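Side-chain contacts in endoglucanase E (Clostridium thermocellum, PDB 2WAO), which probably deacetylates plant cell-wall polysaccharides through this C-terminal esterase domain, whose ligand cleft also binds cello-oligosaccharide, in an enzyme classed as a cellulase: residues R16-F19 with P25-A28; L99-F104 with P201-R206; T228-K233 with W265-D270; A239-I244 with V280-R285; P297-D300 with G304-E307. All coordinates share one frame; numbering follows the deposited sequence.

Interaction 1: residues R16-F19 with P25-A28; sequences RFDF and PKCA
F17 lays one face of its ring against C27: CB of C27 sits 3.8 Å from the ring centroid, 19° off the normal, a CH-pi contact displaced toward the rim. The C27 sulfur approaches the same ring obliquely, making a looser sulfur-aromatic contact. P25 serves both phenylalanines, its CB lying 3.8 Å from F17 CD1 and 3.7 Å from F19 CE1. The backbone bonds are the reciprocal pair of an antiparallel bridge between D18 and K26: D18 N donates to K26 O at 2.8 Å, and K26 N returns a bond to D18 O at 2.9 Å. On the side of the sheet away from F17 and C27, the D18 and K26 side chains run side by side. The D18 side chain leaves with CG opposite the backbone N (chi1 172°), and its OD2 takes a bond from a water (2.6 Å) that K26 NZ also binds, while OD1 goes to S20; the opposite charges are thus joined through solvent. A second water links R16 O to A28 N. This hairpin forms the margin of a five-stranded antiparallel sheet, with strand 17-18 outermost, strand 26-27 next, and strand 102-108 beyond it, whose F104 packs against both F17 and C27.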
# COMPACT_ATOMS: atom_id res chain seq x y z
N ARG A 16 -8.14 4.16 -4.14
CA ARG A 16 -8.50 4.46 -5.52
C ARG A 16 -9.64 3.56 -5.93
O ARG A 16 -9.47 2.35 -6.14
CB ARG A 16 -7.30 4.33 -6.49
CG ARG A 16 -6.18 5.34 -6.20
CD ARG A 16 -5.13 5.21 -7.27
NE ARG A 16 -4.03 6.16 -7.12
CZ ARG A 16 -3.07 6.25 -8.03
NH1 ARG A 16 -3.13 5.46 -9.10
NH2 ARG A 16 -2.06 7.12 -7.88
N PHE A 17 -10.84 4.14 -5.99
CA PHE A 17 -12.02 3.35 -6.39
C PHE A 17 -12.56 3.86 -7.74
O PHE A 17 -12.46 5.05 -8.04
CB PHE A 17 -13.12 3.39 -5.31
CG PHE A 17 -12.86 2.50 -4.13
CD1 PHE A 17 -13.54 1.28 -3.97
CD2 PHE A 17 -12.00 2.89 -3.13
CE1 PHE A 17 -13.32 0.45 -2.85
CE2 PHE A 17 -11.74 2.05 -2.01
CZ PHE A 17 -12.43 0.86 -1.86
N ASP A 18 -13.10 2.93 -8.54
CA ASP A 18 -13.84 3.23 -9.75
C ASP A 18 -15.35 3.09 -9.45
O ASP A 18 -15.80 2.03 -8.97
CB ASP A 18 -13.41 2.25 -10.83
CG ASP A 18 -14.24 2.32 -12.11
OD1 ASP A 18 -14.67 3.41 -12.53
OD2 ASP A 18 -14.42 1.24 -12.72
N PHE A 19 -16.11 4.15 -9.72
CA PHE A 19 -17.56 4.13 -9.42
C PHE A 19 -18.43 4.02 -10.69
O PHE A 19 -19.64 4.25 -10.64
CB PHE A 19 -17.90 5.38 -8.59
CG PHE A 19 -17.24 5.42 -7.23
CD1 PHE A 19 -17.81 4.74 -6.16
CD2 PHE A 19 -16.05 6.13 -7.01
CE1 PHE A 19 -17.25 4.76 -4.88
CE2 PHE A 19 -15.46 6.15 -5.73
CZ PHE A 19 -16.07 5.46 -4.66
N PRO A 25 -18.75 -0.23 -6.34
CA PRO A 25 -17.41 0.34 -6.54
C PRO A 25 -16.40 -0.77 -6.71
O PRO A 25 -16.58 -1.85 -6.14
CB PRO A 25 -17.14 1.09 -5.24
CG PRO A 25 -18.46 1.28 -4.61
CD PRO A 25 -19.29 0.10 -5.02
N LYS A 26 -15.39 -0.49 -7.54
CA LYS A 26 -14.34 -1.42 -7.87
C LYS A 26 -13.01 -0.85 -7.42
O LYS A 26 -12.82 0.37 -7.45
CB LYS A 26 -14.26 -1.63 -9.37
CG LYS A 26 -15.48 -2.31 -9.99
CD LYS A 26 -15.12 -2.72 -11.39
CE LYS A 26 -16.26 -2.38 -12.28
NZ LYS A 26 -16.02 -2.83 -13.68
N CYS A 27 -12.11 -1.73 -7.00
CA CYS A 27 -10.78 -1.30 -6.53
C CYS A 27 -9.77 -2.42 -6.80
O CYS A 27 -10.17 -3.57 -7.12
CB CYS A 27 -10.76 -0.92 -5.06
SG CYS A 27 -10.95 -2.35 -4.02
N ALA A 28 -8.48 -2.09 -6.71
CA ALA A 28 -7.43 -3.04 -7.05
C ALA A 28 -6.26 -2.95 -6.07
O ALA A 28 -5.74 -3.96 -5.60
CB ALA A 28 -6.94 -2.81 -8.45
O HOH W 1 -7.66 0.57 -6.84
O HOH W 2 -14.68 -0.51 -14.66

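Interaction 2: residues L99-F104 with P201-R206; sequences LGEVQF and PYSGVR
E101 and S203 make the close part of this contact. The glutamate leaves its backbone with CG beside the backbone N (chi1 -59°) and then runs extended, which carries the carboxylate across to the turn at 202-203. There S203 OG, turned to the glutamate by a chi1 of 67°, donates to E101 OE2 at 3.0 Å, coming from the syn side of the carboxylate but 30° out of its plane. One water bridges the same two segments: it donates to E101 OE2 at 2.8 Å and accepts from Y202 N at 2.9 Å, so a single carboxylate oxygen takes two bonds. Beyond this point the packing thins out. The nearest approach of the Y202 side chain is CB, 3.9 Å from E101 OE2, while its ring is edge-to-face with W175 and its hydroxyl is bonded to S98 O. Y202 and S203 are both solvent-exposed, and the buried surface is only 163 Å², so the junction is polar and largely superficial. G204 and V205, both facing L200, form a G1 beta bulge that leads from the turn into strand 205-206. The arrangement is a surface link between two domains: E101, just ahead of strand 102-108 of the antiparallel sheet, belongs to the N-terminal esterase-family region, and the turn belongs to the GDSL (SGNH) hydrolase region.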
# COMPACT_ATOMS: atom_id res chain seq x y z
N LEU A 99 -3.35 -9.53 -7.98
CA LEU A 99 -4.22 -10.68 -7.69
C LEU A 99 -5.70 -10.45 -8.08
O LEU A 99 -6.56 -11.32 -7.88
CB LEU A 99 -4.12 -11.11 -6.23
CG LEU A 99 -2.79 -11.72 -5.89
CD1 LEU A 99 -2.53 -11.70 -4.39
CD2 LEU A 99 -2.65 -13.18 -6.47
N GLY A 100 -6.01 -9.27 -8.62
CA GLY A 100 -7.29 -9.10 -9.29
C GLY A 100 -8.08 -7.95 -8.74
O GLY A 100 -7.92 -7.57 -7.59
N GLU A 101 -8.97 -7.41 -9.57
CA GLU A 101 -9.89 -6.34 -9.13
C GLU A 101 -10.97 -6.92 -8.26
O GLU A 101 -11.35 -8.09 -8.40
CB GLU A 101 -10.54 -5.64 -10.34
CG GLU A 101 -9.49 -5.04 -11.24
CD GLU A 101 -10.03 -4.66 -12.62
OE1 GLU A 101 -11.29 -4.71 -12.79
OE2 GLU A 101 -9.20 -4.35 -13.52
N VAL A 102 -11.50 -6.09 -7.38
CA VAL A 102 -12.53 -6.50 -6.44
C VAL A 102 -13.67 -5.48 -6.57
O VAL A 102 -13.42 -4.27 -6.65
CB VAL A 102 -11.94 -6.44 -5.03
CG1 VAL A 102 -13.05 -6.44 -3.89
CG2 VAL A 102 -10.95 -7.59 -4.87
N GLN A 103 -14.88 -5.98 -6.54
CA GLN A 103 -16.06 -5.11 -6.60
C GLN A 103 -16.88 -5.39 -5.34
O GLN A 103 -17.12 -6.56 -4.99
CB GLN A 103 -16.84 -5.41 -7.88
CG GLN A 103 -18.08 -4.51 -8.08
CD GLN A 103 -18.74 -4.69 -9.44
OE1 GLN A 103 -18.72 -5.79 -10.03
NE2 GLN A 103 -19.30 -3.59 -9.97
N PHE A 104 -17.28 -4.31 -4.66
CA PHE A 104 -18.12 -4.42 -3.48
C PHE A 104 -19.54 -4.27 -3.94
O PHE A 104 -19.91 -3.24 -4.53
CB PHE A 104 -17.72 -3.40 -2.38
CG PHE A 104 -16.34 -3.65 -1.87
CD1 PHE A 104 -16.11 -4.68 -0.98
CD2 PHE A 104 -15.27 -2.91 -2.36
CE1 PHE A 104 -14.81 -4.96 -0.54
CE2 PHE A 104 -13.96 -3.18 -1.94
CZ PHE A 104 -13.74 -4.20 -1.02
N PRO A 201 -5.26 -0.97 -12.77
CA PRO A 201 -4.14 -1.05 -13.70
C PRO A 201 -4.30 -2.11 -14.78
O PRO A 201 -3.71 -1.97 -15.86
CB PRO A 201 -2.93 -1.33 -12.77
CG PRO A 201 -3.46 -1.74 -11.46
CD PRO A 201 -4.87 -1.21 -11.36
N TYR A 202 -5.08 -3.16 -14.54
CA TYR A 202 -5.22 -4.23 -15.56
C TYR A 202 -6.17 -3.82 -16.68
O TYR A 202 -6.07 -4.32 -17.80
CB TYR A 202 -5.80 -5.51 -14.96
CG TYR A 202 -4.79 -6.44 -14.35
CD1 TYR A 202 -3.54 -6.62 -14.92
CD2 TYR A 202 -5.10 -7.17 -13.20
CE1 TYR A 202 -2.59 -7.49 -14.36
CE2 TYR A 202 -4.16 -8.05 -12.63
CZ TYR A 202 -2.91 -8.19 -13.24
OH TYR A 202 -1.98 -9.03 -12.69
N SER A 203 -7.11 -2.94 -16.36
CA SER A 203 -8.17 -2.62 -17.29
C SER A 203 -8.16 -1.20 -17.84
O SER A 203 -9.07 -0.79 -18.58
CB SER A 203 -9.53 -3.02 -16.72
OG SER A 203 -9.85 -2.23 -15.61
N GLY A 204 -7.13 -0.45 -17.49
CA GLY A 204 -6.92 0.86 -18.11
C GLY A 204 -7.82 1.98 -17.61
O GLY A 204 -8.05 2.94 -18.34
N VAL A 205 -8.35 1.86 -16.39
CA VAL A 205 -9.21 2.94 -15.83
C VAL A 205 -8.28 3.94 -15.14
O VAL A 205 -7.64 3.59 -14.16
CB VAL A 205 -10.27 2.40 -14.86
CG1 VAL A 205 -11.05 3.57 -14.17
CG2 VAL A 205 -11.22 1.47 -15.62
N ARG A 206 -8.20 5.15 -15.68
CA ARG A 206 -7.29 6.20 -15.19
C ARG A 206 -7.80 6.82 -13.91
O ARG A 206 -8.99 7.08 -13.78
CB ARG A 206 -7.11 7.29 -16.23
CG ARG A 206 -6.27 6.78 -17.38
CD ARG A 206 -5.70 7.90 -18.22
NE ARG A 206 -4.66 7.33 -19.07
CZ ARG A 206 -3.35 7.57 -18.98
NH1 ARG A 206 -2.83 8.43 -18.09
NH2 ARG A 206 -2.56 6.95 -19.84
O HOH W 3 -6.84 -3.61 -12.27

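Interaction 3: residues T228-K233 with W265-D270; sequences TSFADK and WGTGLD. With BGC (beta-D-glucopyranose), chain B; FMT (formic acid), chain H.
F230 reaches over the start of helix 266-285 and meets T267 and G268 with the far end of its ring. Starting at the backbone, F230 CB lies 3.5 Å from O2 of a formic acid molecule, probably taken up from the crystallisation liquor, and CG comes to 3.3 Å from the same oxygen. CG stands anti to the carbonyl carbon (chi1 -61°), which brings the ring in beneath this small molecule: its carbon lies 3.3 Å above the ring plane, over the centre. F230 N donates to O2 of the formic acid at 2.8 Å in an almost straight bond (179°). CD1 and CD2 lie under the formic acid carbon, and CE2 touches both that carbon and T267 CG2, the latter at 3.7 Å, with the F230 and T267 side chains crossing at about a right angle. The loop carrying F230 runs from helix 223-226 to helix 233-250 in the alpha/beta GDSL (SGNH) hydrolase fold, so here a connecting loop packs onto the first turn of another helix. CE1 comes to 3.5 Å from G268 CA, and CZ approaches G268 N at the same distance; with no side chain on G268, the ring rests directly on helix backbone. W265 has a glucose C6 of the bound glycan over its ring centre, 3.7 Å above the plane.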
# COMPACT_ATOMS: atom_id res chain seq x y z
N THR A 228 19.20 -8.17 -9.03
CA THR A 228 19.77 -9.19 -9.90
C THR A 228 20.89 -8.55 -10.72
O THR A 228 22.07 -8.68 -10.34
CB THR A 228 18.69 -9.93 -10.75
OG1 THR A 228 17.93 -8.97 -11.49
CG2 THR A 228 17.75 -10.79 -9.85
N SER A 229 20.53 -7.78 -11.73
CA SER A 229 21.48 -7.12 -12.62
C SER A 229 21.34 -5.62 -12.34
O SER A 229 20.22 -5.10 -12.45
CB SER A 229 21.04 -7.41 -14.05
OG SER A 229 21.99 -6.91 -14.95
N PHE A 230 22.43 -4.97 -11.94
CA PHE A 230 22.40 -3.58 -11.47
C PHE A 230 21.98 -2.63 -12.59
O PHE A 230 22.63 -2.61 -13.64
CB PHE A 230 23.77 -3.12 -10.94
CG PHE A 230 24.30 -3.92 -9.76
CD1 PHE A 230 23.43 -4.60 -8.89
CD2 PHE A 230 25.67 -3.96 -9.51
CE1 PHE A 230 23.94 -5.33 -7.79
CE2 PHE A 230 26.17 -4.68 -8.42
CZ PHE A 230 25.31 -5.35 -7.56
N ALA A 231 20.95 -1.81 -12.38
CA ALA A 231 20.50 -0.86 -13.41
C ALA A 231 21.59 0.18 -13.71
O ALA A 231 22.33 0.59 -12.81
CB ALA A 231 19.22 -0.12 -12.95
N ASP A 232 21.62 0.65 -14.95
CA ASP A 232 22.48 1.75 -15.40
C ASP A 232 22.25 3.01 -14.55
O ASP A 232 21.09 3.41 -14.35
CB ASP A 232 22.15 2.06 -16.86
CG ASP A 232 22.89 3.29 -17.39
OD1 ASP A 232 24.14 3.18 -17.55
OD2 ASP A 232 22.26 4.36 -17.65
N LYS A 233 23.32 3.64 -14.06
CA LYS A 233 23.14 4.84 -13.24
C LYS A 233 22.30 5.95 -13.90
O LYS A 233 21.33 6.43 -13.31
CB LYS A 233 24.45 5.43 -12.78
CG LYS A 233 24.25 6.62 -11.83
CD LYS A 233 25.56 7.21 -11.37
CE LYS A 233 25.30 8.36 -10.40
NZ LYS A 233 26.58 8.81 -9.78
N TRP A 265 21.30 -5.54 -0.43
CA TRP A 265 22.51 -5.91 0.34
C TRP A 265 23.72 -5.65 -0.58
O TRP A 265 23.58 -5.47 -1.81
CB TRP A 265 22.47 -7.41 0.75
CG TRP A 265 22.49 -8.30 -0.44
CD1 TRP A 265 21.44 -8.62 -1.27
CD2 TRP A 265 23.65 -8.93 -1.01
NE1 TRP A 265 21.88 -9.44 -2.31
CE2 TRP A 265 23.23 -9.66 -2.16
CE3 TRP A 265 25.01 -8.99 -0.63
CZ2 TRP A 265 24.11 -10.39 -2.96
CZ3 TRP A 265 25.91 -9.75 -1.42
CH2 TRP A 265 25.44 -10.44 -2.57
N GLY A 266 24.89 -5.65 0.03
CA GLY A 266 26.16 -5.61 -0.72
C GLY A 266 26.28 -4.42 -1.66
O GLY A 266 25.83 -3.30 -1.34
N THR A 267 26.88 -4.66 -2.82
CA THR A 267 27.05 -3.61 -3.81
C THR A 267 25.73 -3.01 -4.33
O THR A 267 25.68 -1.82 -4.54
CB THR A 267 27.99 -4.06 -4.96
OG1 THR A 267 29.23 -4.43 -4.36
CG2 THR A 267 28.28 -2.89 -5.95
N GLY A 268 24.70 -3.82 -4.50
CA GLY A 268 23.40 -3.34 -4.95
C GLY A 268 22.84 -2.30 -3.99
O GLY A 268 22.32 -1.27 -4.43
N LEU A 269 22.98 -2.56 -2.69
CA LEU A 269 22.58 -1.58 -1.70
C LEU A 269 23.43 -0.34 -1.76
O LEU A 269 22.88 0.76 -1.70
CB LEU A 269 22.60 -2.18 -0.27
CG LEU A 269 22.37 -1.15 0.84
CD1 LEU A 269 21.03 -0.44 0.74
CD2 LEU A 269 22.45 -1.86 2.19
N ASP A 270 24.76 -0.47 -1.84
CA ASP A 270 25.59 0.75 -1.88
C ASP A 270 25.21 1.62 -3.11
O ASP A 270 25.12 2.84 -3.01
CB ASP A 270 27.10 0.44 -1.86
CG ASP A 270 27.54 -0.21 -0.57
OD1 ASP A 270 26.85 -0.03 0.48
OD2 ASP A 270 28.58 -0.96 -0.61
C2 BGC B . 22.12 -10.33 4.12
C3 BGC B . 21.11 -11.23 3.43
C4 BGC B . 21.58 -11.60 2.02
C5 BGC B . 23.03 -12.06 2.03
C6 BGC B . 23.52 -12.34 0.62
C1 BGC B . 23.53 -10.88 3.98
O1 BGC B . 24.45 -9.97 4.55
O2 BGC B . 21.79 -10.22 5.49
O3 BGC B . 19.86 -10.58 3.35
O4 BGC B . 21.03 -12.30 1.59
O5 BGC B . 23.84 -11.06 2.62
O6 BGC B . 24.93 -12.29 0.59
C FMT H . 25.10 -7.03 -11.06
O1 FMT H . 26.04 -7.82 -11.02
O2 FMT H . 24.89 -6.30 -12.03

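Interaction 4: residues A239-I244 with V280-R285; sequences AYKNLI and VNDCNR. With FMT (formic acid), chain J.
K241 and D282 meet at about a right angle, the lysine extending from one helix toward a carboxylate on the next. Its chain is straight beyond CG, so NZ arrives at D282 OD2; the modelled separation of 2.5 Å is very short for a salt bridge, and its exact length is doubtful. The other carboxylate oxygen is turned to its own helix, where R285 NH2 donates to D282 OD1 at 2.8 Å (155°), meeting the oxygen nearly along its C-O axis and only 13° out of the guanidinium plane. A bend at chi3 (-76°) folds R285 back for this, placing N281 O 3.7 Å above one face of the guanidinium. R285 NH1 binds O2 of a formate at 2.8 Å, at the guanidinium edge. Deeper between the helices, I244 points CD1 at C283 SG, 3.9 Å away, and I244 also packs on I256 and C258 of strand 255-260. Helices 233-250 and 266-285 are thus joined by an apolar contact toward the sheet and a charged one farther out. With its two oxygens assigned to two different cations, the D282 carboxylate would probably be favoured in its ionised form, and the network ties both helices through one acid.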
# COMPACT_ATOMS: atom_id res chain seq x y z
N ALA A 239 15.03 8.06 -14.29
CA ALA A 239 13.74 7.41 -14.07
C ALA A 239 13.20 7.87 -12.71
O ALA A 239 12.01 8.16 -12.58
CB ALA A 239 13.88 5.85 -14.13
N TYR A 240 14.08 7.91 -11.69
CA TYR A 240 13.66 8.30 -10.36
C TYR A 240 13.23 9.78 -10.37
O TYR A 240 12.16 10.11 -9.87
CB TYR A 240 14.77 8.01 -9.32
CG TYR A 240 14.23 7.75 -7.90
CD1 TYR A 240 14.53 6.57 -7.22
CD2 TYR A 240 13.42 8.69 -7.24
CE1 TYR A 240 14.05 6.31 -5.96
CE2 TYR A 240 12.90 8.42 -5.95
CZ TYR A 240 13.21 7.23 -5.33
OH TYR A 240 12.71 6.99 -4.06
N LYS A 241 14.05 10.64 -10.98
CA LYS A 241 13.70 12.05 -11.16
C LYS A 241 12.37 12.24 -11.92
O LYS A 241 11.59 13.08 -11.52
CB LYS A 241 14.84 12.82 -11.85
CG LYS A 241 16.05 12.95 -10.95
CD LYS A 241 17.21 13.63 -11.65
CE LYS A 241 18.34 13.97 -10.66
NZ LYS A 241 19.51 14.68 -11.32
N ASN A 242 12.14 11.45 -12.95
CA ASN A 242 10.88 11.50 -13.71
C ASN A 242 9.68 11.26 -12.79
O ASN A 242 8.66 11.96 -12.87
CB ASN A 242 10.87 10.39 -14.77
CG ASN A 242 11.65 10.74 -16.02
OD1 ASN A 242 11.94 11.91 -16.29
ND2 ASN A 242 11.98 9.72 -16.80
N LEU A 243 9.83 10.26 -11.92
CA LEU A 243 8.77 9.88 -10.98
C LEU A 243 8.50 11.03 -9.99
O LEU A 243 7.35 11.43 -9.83
CB LEU A 243 9.10 8.55 -10.24
CG LEU A 243 8.07 8.20 -9.15
CD1 LEU A 243 6.63 8.08 -9.76
CD2 LEU A 243 8.54 6.97 -8.38
N ILE A 244 9.56 11.60 -9.43
CA ILE A 244 9.40 12.72 -8.48
C ILE A 244 8.73 13.92 -9.17
O ILE A 244 7.85 14.55 -8.58
CB ILE A 244 10.77 13.11 -7.88
CG1 ILE A 244 11.32 12.00 -6.97
CG2 ILE A 244 10.63 14.44 -7.04
CD1 ILE A 244 12.78 12.23 -6.47
N VAL A 280 17.89 12.90 -4.41
CA VAL A 280 17.36 13.80 -3.41
C VAL A 280 18.19 15.10 -3.34
O VAL A 280 17.63 16.20 -3.34
CB VAL A 280 17.26 13.12 -1.99
CG1 VAL A 280 16.94 14.12 -0.94
CG2 VAL A 280 16.23 11.98 -1.98
N ASN A 281 19.50 14.96 -3.24
CA ASN A 281 20.38 16.13 -3.23
C ASN A 281 20.21 17.02 -4.48
O ASN A 281 20.23 18.22 -4.34
CB ASN A 281 21.85 15.72 -3.06
CG ASN A 281 22.15 15.23 -1.64
OD1 ASN A 281 22.90 14.29 -1.45
ND2 ASN A 281 21.58 15.88 -0.67
N ASP A 282 20.05 16.43 -5.67
CA ASP A 282 19.81 17.21 -6.90
C ASP A 282 18.46 17.93 -6.84
O ASP A 282 18.36 19.10 -7.21
CB ASP A 282 19.79 16.29 -8.14
CG ASP A 282 21.18 15.80 -8.57
OD1 ASP A 282 22.18 16.17 -7.89
OD2 ASP A 282 21.26 15.05 -9.59
N CYS A 283 17.41 17.24 -6.39
CA CYS A 283 16.11 17.93 -6.24
C CYS A 283 16.25 19.10 -5.29
O CYS A 283 15.72 20.18 -5.55
CB CYS A 283 14.97 17.00 -5.74
SG CYS A 283 14.50 15.73 -6.98
N ASN A 284 16.96 18.90 -4.17
CA ASN A 284 17.13 19.97 -3.21
C ASN A 284 17.90 21.20 -3.81
O ASN A 284 17.49 22.35 -3.62
CB ASN A 284 17.86 19.47 -1.97
CG ASN A 284 17.10 18.43 -1.16
OD1 ASN A 284 17.73 17.73 -0.38
ND2 ASN A 284 15.75 18.36 -1.28
N ARG A 285 18.98 20.93 -4.54
CA ARG A 285 19.82 21.99 -5.13
C ARG A 285 19.01 22.74 -6.21
O ARG A 285 19.15 23.97 -6.38
CB ARG A 285 21.02 21.35 -5.79
CG ARG A 285 22.22 21.22 -4.88
CD ARG A 285 23.45 20.82 -5.79
NE ARG A 285 23.39 19.42 -6.18
CZ ARG A 285 23.80 18.42 -5.40
NH1 ARG A 285 24.32 18.66 -4.18
NH2 ARG A 285 23.70 17.18 -5.81
C FMT J . 25.77 16.41 -1.94
O1 FMT J . 25.95 15.75 -2.96
O2 FMT J . 24.92 17.30 -1.83

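Interaction 5: residues P297-D300 with G304-E307; sequences PQQD and GYGE. With BGC (beta-D-glucopyranose), chain B.
Q299 NE2 is gripped by two acceptors, the backbone O of W309 and O6 of a bound glucose, and it also lies at the ring edge of Y305, in the ring plane, 3.8 Å from Y305 CE1. The amide and ring planes stand 84° apart, so the flat amide is nearly upright against the tyrosine rim. Q299 CD makes a similar approach, also 3.8 Å from Y305 CE1. The position follows from chi1 of 60°, which sets CG between the backbone N and the carbonyl carbon, after which the chain runs extended into the cleft. At the other end of the amide, a water donates to Q299 OE1 at 2.8 Å and to G304 O at 2.7 Å, so both amide ends are held and the flip of the group is fixed. Both segments belong to the long loop between strand 291-295 and helix 313-331 of the GDSL (SGNH) hydrolase fold, a loop that lines the glycan pocket: Q298, Q299, D308, W309 and H310 are all part of it. E307 O accepts a hydrogen bond from H310 ND1; H310 is consistent with the conserved histidine of that family, and S131 in the G-D-S sequence with its serine. The Y305 ring is further set by W309, edge-to-face. Its hydroxyl ends beside the backbone of D300, with OH 3.7 Å from D300 C. D300 itself turns its carboxylate to S302 OG, and Q299 O lies 3.6 Å from O2 of another glucose unit.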
# COMPACT_ATOMS: atom_id res chain seq x y z
N PRO A 297 17.54 0.39 7.71
CA PRO A 297 18.73 -0.47 7.80
C PRO A 297 18.42 -1.86 7.29
O PRO A 297 17.31 -2.40 7.51
CB PRO A 297 19.01 -0.52 9.31
CG PRO A 297 18.54 0.82 9.76
CD PRO A 297 17.24 1.00 9.01
N GLN A 298 19.38 -2.42 6.57
CA GLN A 298 19.23 -3.75 5.97
C GLN A 298 18.79 -4.78 7.02
O GLN A 298 19.32 -4.82 8.13
CB GLN A 298 20.58 -4.13 5.41
CG GLN A 298 20.56 -5.44 4.71
CD GLN A 298 21.96 -5.95 4.41
OE1 GLN A 298 22.97 -5.23 4.50
NE2 GLN A 298 22.02 -7.20 4.05
N GLN A 299 17.82 -5.61 6.67
CA GLN A 299 17.40 -6.70 7.55
C GLN A 299 18.59 -7.67 7.68
O GLN A 299 19.27 -7.97 6.70
CB GLN A 299 16.11 -7.39 7.03
CG GLN A 299 16.26 -8.00 5.67
CD GLN A 299 14.96 -8.52 5.02
OE1 GLN A 299 13.84 -8.42 5.57
NE2 GLN A 299 15.12 -9.07 3.80
N ASP A 300 18.89 -8.08 8.91
CA ASP A 300 20.02 -8.95 9.13
C ASP A 300 19.65 -10.35 9.64
O ASP A 300 20.54 -11.14 9.96
CB ASP A 300 21.03 -8.27 10.08
CG ASP A 300 20.44 -7.94 11.44
OD1 ASP A 300 19.30 -8.40 11.77
OD2 ASP A 300 21.11 -7.22 12.18
N GLY A 304 13.87 -12.01 11.78
CA GLY A 304 13.31 -13.08 10.93
C GLY A 304 13.06 -12.63 9.50
O GLY A 304 13.56 -11.57 9.08
N TYR A 305 12.35 -13.45 8.73
CA TYR A 305 12.08 -13.19 7.30
C TYR A 305 10.75 -13.78 6.93
O TYR A 305 10.33 -14.79 7.49
CB TYR A 305 13.07 -13.93 6.39
CG TYR A 305 14.49 -13.49 6.49
CD1 TYR A 305 14.93 -12.30 5.89
CD2 TYR A 305 15.42 -14.30 7.17
CE1 TYR A 305 16.32 -11.93 5.97
CE2 TYR A 305 16.74 -13.94 7.27
CZ TYR A 305 17.19 -12.77 6.68
OH TYR A 305 18.53 -12.45 6.81
N GLY A 306 10.11 -13.18 5.92
CA GLY A 306 8.90 -13.75 5.35
C GLY A 306 9.24 -14.48 4.06
O GLY A 306 10.40 -14.74 3.76
N GLU A 307 8.20 -14.72 3.24
CA GLU A 307 8.36 -15.50 2.02
C GLU A 307 9.37 -14.85 1.11
O GLU A 307 9.42 -13.61 1.04
CB GLU A 307 6.99 -15.64 1.30
CG GLU A 307 6.02 -16.53 2.10
CD GLU A 307 4.62 -16.60 1.47
OE1 GLU A 307 4.31 -15.72 0.63
OE2 GLU A 307 3.83 -17.53 1.81
C2 BGC B . 22.12 -10.33 4.12
C3 BGC B . 21.11 -11.23 3.43
C4 BGC B . 21.58 -11.60 2.02
C5 BGC B . 23.03 -12.06 2.03
C6 BGC B . 23.52 -12.34 0.62
C1 BGC B . 23.53 -10.88 3.98
O1 BGC B . 24.45 -9.97 4.55
O2 BGC B . 21.79 -10.22 5.49
O3 BGC B . 19.86 -10.58 3.35
O4 BGC B . 21.03 -12.30 1.59
O5 BGC B . 23.84 -11.06 2.62
O6 BGC B . 24.93 -12.29 0.59
O HOH W 4 12.56 -9.33 7.84

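Interactions 1 and 2 both reach one antiparallel sheet, their centres about 7 Å apart: C27 O lies 2.9 Å from V102 N, a probable hydrogen bond between neighbouring strands 26-27 and 102-108. Interaction 2 then passes from that sheet to the GDSL region, where the Y202 side chain is about 7 Å from a bound glucose. Across the chain's centre from interaction 1, interactions 3 and 5 meet at the glycan pocket, where W265 CB lies 3.3 Å from Q298 NE2 and both contacts touch the same glucose; their centres are about 18 Å apart. Interaction 4 shares helix 266-285 with interaction 3 but lies about 19 Å away between centres, away from the sugar.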